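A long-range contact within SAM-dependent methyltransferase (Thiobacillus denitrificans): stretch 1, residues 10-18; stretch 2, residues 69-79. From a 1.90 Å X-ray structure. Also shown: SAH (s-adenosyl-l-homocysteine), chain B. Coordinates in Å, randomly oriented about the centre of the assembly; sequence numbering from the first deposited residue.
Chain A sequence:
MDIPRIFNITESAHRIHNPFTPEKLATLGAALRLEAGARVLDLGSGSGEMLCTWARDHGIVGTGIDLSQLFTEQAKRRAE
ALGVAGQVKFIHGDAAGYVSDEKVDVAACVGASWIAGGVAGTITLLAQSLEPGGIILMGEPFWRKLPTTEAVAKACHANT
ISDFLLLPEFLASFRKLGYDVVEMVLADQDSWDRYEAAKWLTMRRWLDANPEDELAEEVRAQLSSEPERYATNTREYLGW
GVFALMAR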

# COMPACT_ATOMS: atom_id res chain seq x y z
N THR A 10 11.36 37.73 18.82
CA THR A 10 10.43 36.66 18.76
C THR A 10 10.24 35.99 20.12
O THR A 10 9.13 35.56 20.45
CB THR A 10 11.00 35.66 17.72
OG1 THR A 10 10.91 36.32 16.44
CG2 THR A 10 10.24 34.49 17.69
N GLU A 11 11.34 35.87 20.88
CA GLU A 11 11.32 35.13 22.14
C GLU A 11 11.43 35.98 23.40
O GLU A 11 11.65 35.46 24.49
CB GLU A 11 12.39 34.07 22.10
CG GLU A 11 12.08 33.03 21.01
CD GLU A 11 12.85 31.74 21.11
OE1 GLU A 11 13.00 31.09 20.07
OE2 GLU A 11 13.30 31.37 22.19
N SER A 12 11.17 37.27 23.27
CA SER A 12 11.35 38.20 24.41
C SER A 12 10.41 37.86 25.59
O SER A 12 10.68 38.25 26.73
CB SER A 12 11.11 39.67 24.02
OG SER A 12 9.81 39.86 23.46
N ALA A 13 9.29 37.20 25.31
CA ALA A 13 8.33 36.88 26.34
C ALA A 13 8.39 35.41 26.72
O ALA A 13 7.48 34.93 27.38
CB ALA A 13 6.94 37.24 25.85
N HIS A 14 9.37 34.65 26.25
CA HIS A 14 9.49 33.23 26.64
C HIS A 14 10.31 33.10 27.94
O HIS A 14 11.36 33.73 28.02
CB HIS A 14 10.26 32.48 25.58
CG HIS A 14 9.45 32.04 24.41
ND1 HIS A 14 8.69 32.92 23.65
CD2 HIS A 14 9.26 30.81 23.89
CE1 HIS A 14 8.10 32.23 22.68
NE2 HIS A 14 8.38 30.95 22.83
N ARG A 15 9.85 32.31 28.91
CA ARG A 15 10.71 31.88 30.02
C ARG A 15 11.56 30.68 29.60
O ARG A 15 12.70 30.61 29.96
CB ARG A 15 9.90 31.53 31.26
CG ARG A 15 9.30 32.77 31.93
CD ARG A 15 8.50 32.32 33.15
NE ARG A 15 7.88 33.48 33.79
CZ ARG A 15 6.81 33.43 34.56
NH1 ARG A 15 6.22 32.28 34.86
NH2 ARG A 15 6.34 34.54 35.08
N ILE A 16 10.99 29.80 28.78
CA ILE A 16 11.65 28.59 28.32
C ILE A 16 11.79 28.68 26.79
O ILE A 16 10.80 28.80 26.10
CB ILE A 16 10.85 27.33 28.72
CG1 ILE A 16 10.63 27.30 30.25
CG2 ILE A 16 11.53 26.07 28.19
CD1 ILE A 16 9.58 26.33 30.76
N HIS A 17 13.02 28.69 26.29
CA HIS A 17 13.32 28.84 24.91
C HIS A 17 13.48 27.48 24.22
O HIS A 17 14.44 27.25 23.49
CB HIS A 17 14.61 29.68 24.76
CG HIS A 17 14.52 31.04 25.37
ND1 HIS A 17 13.97 32.11 24.71
CD2 HIS A 17 14.84 31.50 26.61
CE1 HIS A 17 13.97 33.18 25.51
NE2 HIS A 17 14.50 32.83 26.67
N ASN A 18 12.50 26.61 24.42
CA ASN A 18 12.54 25.28 23.91
C ASN A 18 11.13 24.73 24.07
O ASN A 18 10.34 25.26 24.83
CB ASN A 18 13.53 24.41 24.71
CG ASN A 18 14.92 24.38 24.09
OD1 ASN A 18 15.07 24.13 22.90
ND2 ASN A 18 15.92 24.59 24.91
N GLN A 69 22.23 39.14 25.71
CA GLN A 69 22.24 40.13 26.76
C GLN A 69 20.87 40.23 27.39
O GLN A 69 20.72 40.22 28.61
CB GLN A 69 22.68 41.49 26.21
CG GLN A 69 23.07 42.43 27.34
CD GLN A 69 23.62 43.77 26.84
OE1 GLN A 69 24.52 43.83 26.00
NE2 GLN A 69 23.08 44.86 27.39
N LEU A 70 19.86 40.30 26.53
CA LEU A 70 18.46 40.33 26.97
C LEU A 70 18.13 39.14 27.90
O LEU A 70 17.66 39.33 29.02
CB LEU A 70 17.50 40.36 25.77
CG LEU A 70 15.99 40.35 26.15
CD1 LEU A 70 15.64 41.54 27.04
CD2 LEU A 70 15.11 40.30 24.92
N PHE A 71 18.41 37.93 27.42
CA PHE A 71 18.01 36.73 28.18
C PHE A 71 18.81 36.63 29.50
O PHE A 71 18.28 36.21 30.52
CB PHE A 71 18.16 35.43 27.38
CG PHE A 71 17.41 35.37 26.05
CD1 PHE A 71 16.31 36.21 25.75
CD2 PHE A 71 17.80 34.43 25.08
CE1 PHE A 71 15.67 36.14 24.53
CE2 PHE A 71 17.13 34.35 23.85
CZ PHE A 71 16.08 35.23 23.57
N THR A 72 20.07 37.03 29.49
CA THR A 72 20.85 37.15 30.72
C THR A 72 20.19 38.11 31.74
O THR A 72 20.06 37.77 32.93
CB THR A 72 22.32 37.55 30.46
OG1 THR A 72 22.99 36.51 29.72
CG2 THR A 72 23.06 37.73 31.79
N GLU A 73 19.76 39.26 31.27
CA GLU A 73 19.07 40.23 32.14
C GLU A 73 17.78 39.65 32.71
O GLU A 73 17.48 39.83 33.90
CB GLU A 73 18.79 41.52 31.39
CG GLU A 73 20.06 42.29 31.07
CD GLU A 73 19.83 43.43 30.06
OE1 GLU A 73 18.72 43.53 29.45
OE2 GLU A 73 20.77 44.23 29.87
N GLN A 74 17.05 38.88 31.88
CA GLN A 74 15.82 38.24 32.33
C GLN A 74 16.11 37.20 33.37
O GLN A 74 15.39 37.09 34.37
CB GLN A 74 15.06 37.61 31.14
CG GLN A 74 14.56 38.68 30.14
CD GLN A 74 13.86 38.12 28.92
OE1 GLN A 74 13.95 36.90 28.62
NE2 GLN A 74 13.12 38.99 28.22
N ALA A 75 17.19 36.45 33.16
CA ALA A 75 17.57 35.39 34.12
C ALA A 75 17.86 35.99 35.50
O ALA A 75 17.39 35.49 36.52
CB ALA A 75 18.79 34.65 33.61
N LYS A 76 18.60 37.07 35.49
CA LYS A 76 18.90 37.79 36.76
C LYS A 76 17.63 38.36 37.44
O LYS A 76 17.46 38.22 38.65
CB LYS A 76 19.88 38.90 36.46
CG LYS A 76 21.28 38.40 36.12
CD LYS A 76 22.10 39.61 35.67
CE LYS A 76 23.56 39.30 35.38
NZ LYS A 76 24.24 38.65 36.55
N ARG A 77 16.71 38.91 36.66
CA ARG A 77 15.43 39.35 37.24
C ARG A 77 14.59 38.19 37.77
O ARG A 77 13.92 38.32 38.81
CB ARG A 77 14.61 40.14 36.23
CG ARG A 77 15.18 41.48 35.90
CD ARG A 77 14.12 42.37 35.27
NE ARG A 77 13.88 41.98 33.86
CZ ARG A 77 14.59 42.45 32.82
NH1 ARG A 77 15.56 43.34 32.99
NH2 ARG A 77 14.32 42.05 31.61
N ARG A 78 14.66 37.06 37.07
CA ARG A 78 13.93 35.85 37.47
C ARG A 78 14.44 35.32 38.84
O ARG A 78 13.63 34.97 39.72
CB ARG A 78 14.05 34.78 36.38
CG ARG A 78 13.07 33.63 36.52
CD ARG A 78 11.61 34.06 36.45
NE ARG A 78 10.78 32.85 36.41
CZ ARG A 78 9.58 32.71 36.95
NH1 ARG A 78 8.99 33.71 37.60
NH2 ARG A 78 8.95 31.53 36.88
N ALA A 79 15.76 35.30 39.02
CA ALA A 79 16.36 34.78 40.25
C ALA A 79 15.98 35.68 41.44
O ALA A 79 15.69 35.20 42.54
CB ALA A 79 17.88 34.70 40.12
N SAH B . 18.57 26.34 27.58
CA SAH B . 17.69 27.55 27.39
CB SAH B . 17.99 28.23 26.07
CG SAH B . 17.82 27.40 24.78
SD SAH B . 17.82 28.38 23.31
C SAH B . 16.21 27.23 27.49
O SAH B . 15.83 26.06 27.30
OXT SAH B . 15.36 28.11 27.74
C5' SAH B . 19.55 28.50 22.79
C4' SAH B . 20.31 29.49 23.68
O4' SAH B . 21.71 29.45 23.36
C3' SAH B . 19.87 30.96 23.52
O3' SAH B . 19.51 31.45 24.83
C2' SAH B . 21.09 31.70 22.97
O2' SAH B . 21.25 32.99 23.54
C1' SAH B . 22.20 30.81 23.46
N9 SAH B . 23.50 30.82 22.76
C8 SAH B . 23.71 30.76 21.41
N7 SAH B . 24.99 30.70 21.14
C5 SAH B . 25.63 30.72 22.39
C6 SAH B . 27.00 30.69 22.78
N6 SAH B . 27.98 30.63 21.85
N1 SAH B . 27.31 30.71 24.10
C2 SAH B . 26.30 30.78 25.00
N3 SAH B . 24.98 30.83 24.73
C4 SAH B . 24.71 30.78 23.39
O HOH W 1 11.88 35.53 29.96

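Residues 69-79 form an unbroken stretch of helix, held by regular i to i+4 backbone bonds such as Arg78 N to Gln74 O at 2.8 Å. Against it lies a largely irregular segment: the last part of a helix that begins earlier in the chain, a type I turn from Glu11 to His14 closed by the bond from His14 N to Glu11 O (3.0 Å), and then an irregular run to Asn18. The backbones stay well apart, with CA atoms 7.8 Å apart between Ser12 and Phe71 and 8.5 Å between Arg15 and Gln74, so side chains must bridge the gap. Phe71, Gln74 and Arg78 are spaced three and four residues apart, and Leu70, four before Gln74, joins them, the helical spacing that points them all toward the other stretch. Leu70 CD2 lies 4.1 Å from Ser12 CB, an apolar contact.

One direct hydrogen bond crosses the contact. Gln74 NE2 donates to Ser12 O at 3.0 Å, satisfying a carbonyl in the turn. At the other end of the same amide, Gln74 OE1 is an acceptor and cannot bond directly to His14 O, another acceptor, 4.1 Å away. Water 1 resolves this mismatch by donating to both, at 2.7 Å to His14 O and 2.8 Å to Gln74 OE1. Glutamine suits the position because its amide can donate to one carbonyl through NE2 and, through OE1, accept from the water that reaches the other.

Aromatic stacking supplies the buried part of the contact. The rings of His17 and Phe71 lie face to face, their centroids 4.1 Å apart and their planes inclined by 29°; the closest atoms are His17 CE1 and Phe71 CZ, at 3.5 Å. Flat rings allow close contact over a broad surface, and histidine can still use its nitrogens for polar bonds: His17 ND1 donates to Glu11 OE2 at 2.7 Å, a link within the first stretch that steadies the imidazole. Glu11 also packs its CB 4.1 Å from Phe71 CZ. At the edge of the phenyl ring lies the ligand, SAH O3' being 3.4 Å from Phe71 CD2, while His17 N donates to SAH OXT at 2.8 Å. The stack thus borders the bound product of S-adenosylmethionine-dependent methyl transfer.

A more polar stack lies farther along the helix. The guanidinium groups of Arg15 and Arg78 lie flat on one another, centres 3.7 Å apart and planes at 15°, with Arg15 NH1 3.5 Å from Arg78 NH2. Both atoms are donors, so no hydrogen bond joins them. The like charges repel, but planar, delocalised guanidinium groups can stack face to face while their edges remain free for hydrogen bonding; Arg78 NE and NH2 find partners elsewhere in the structure.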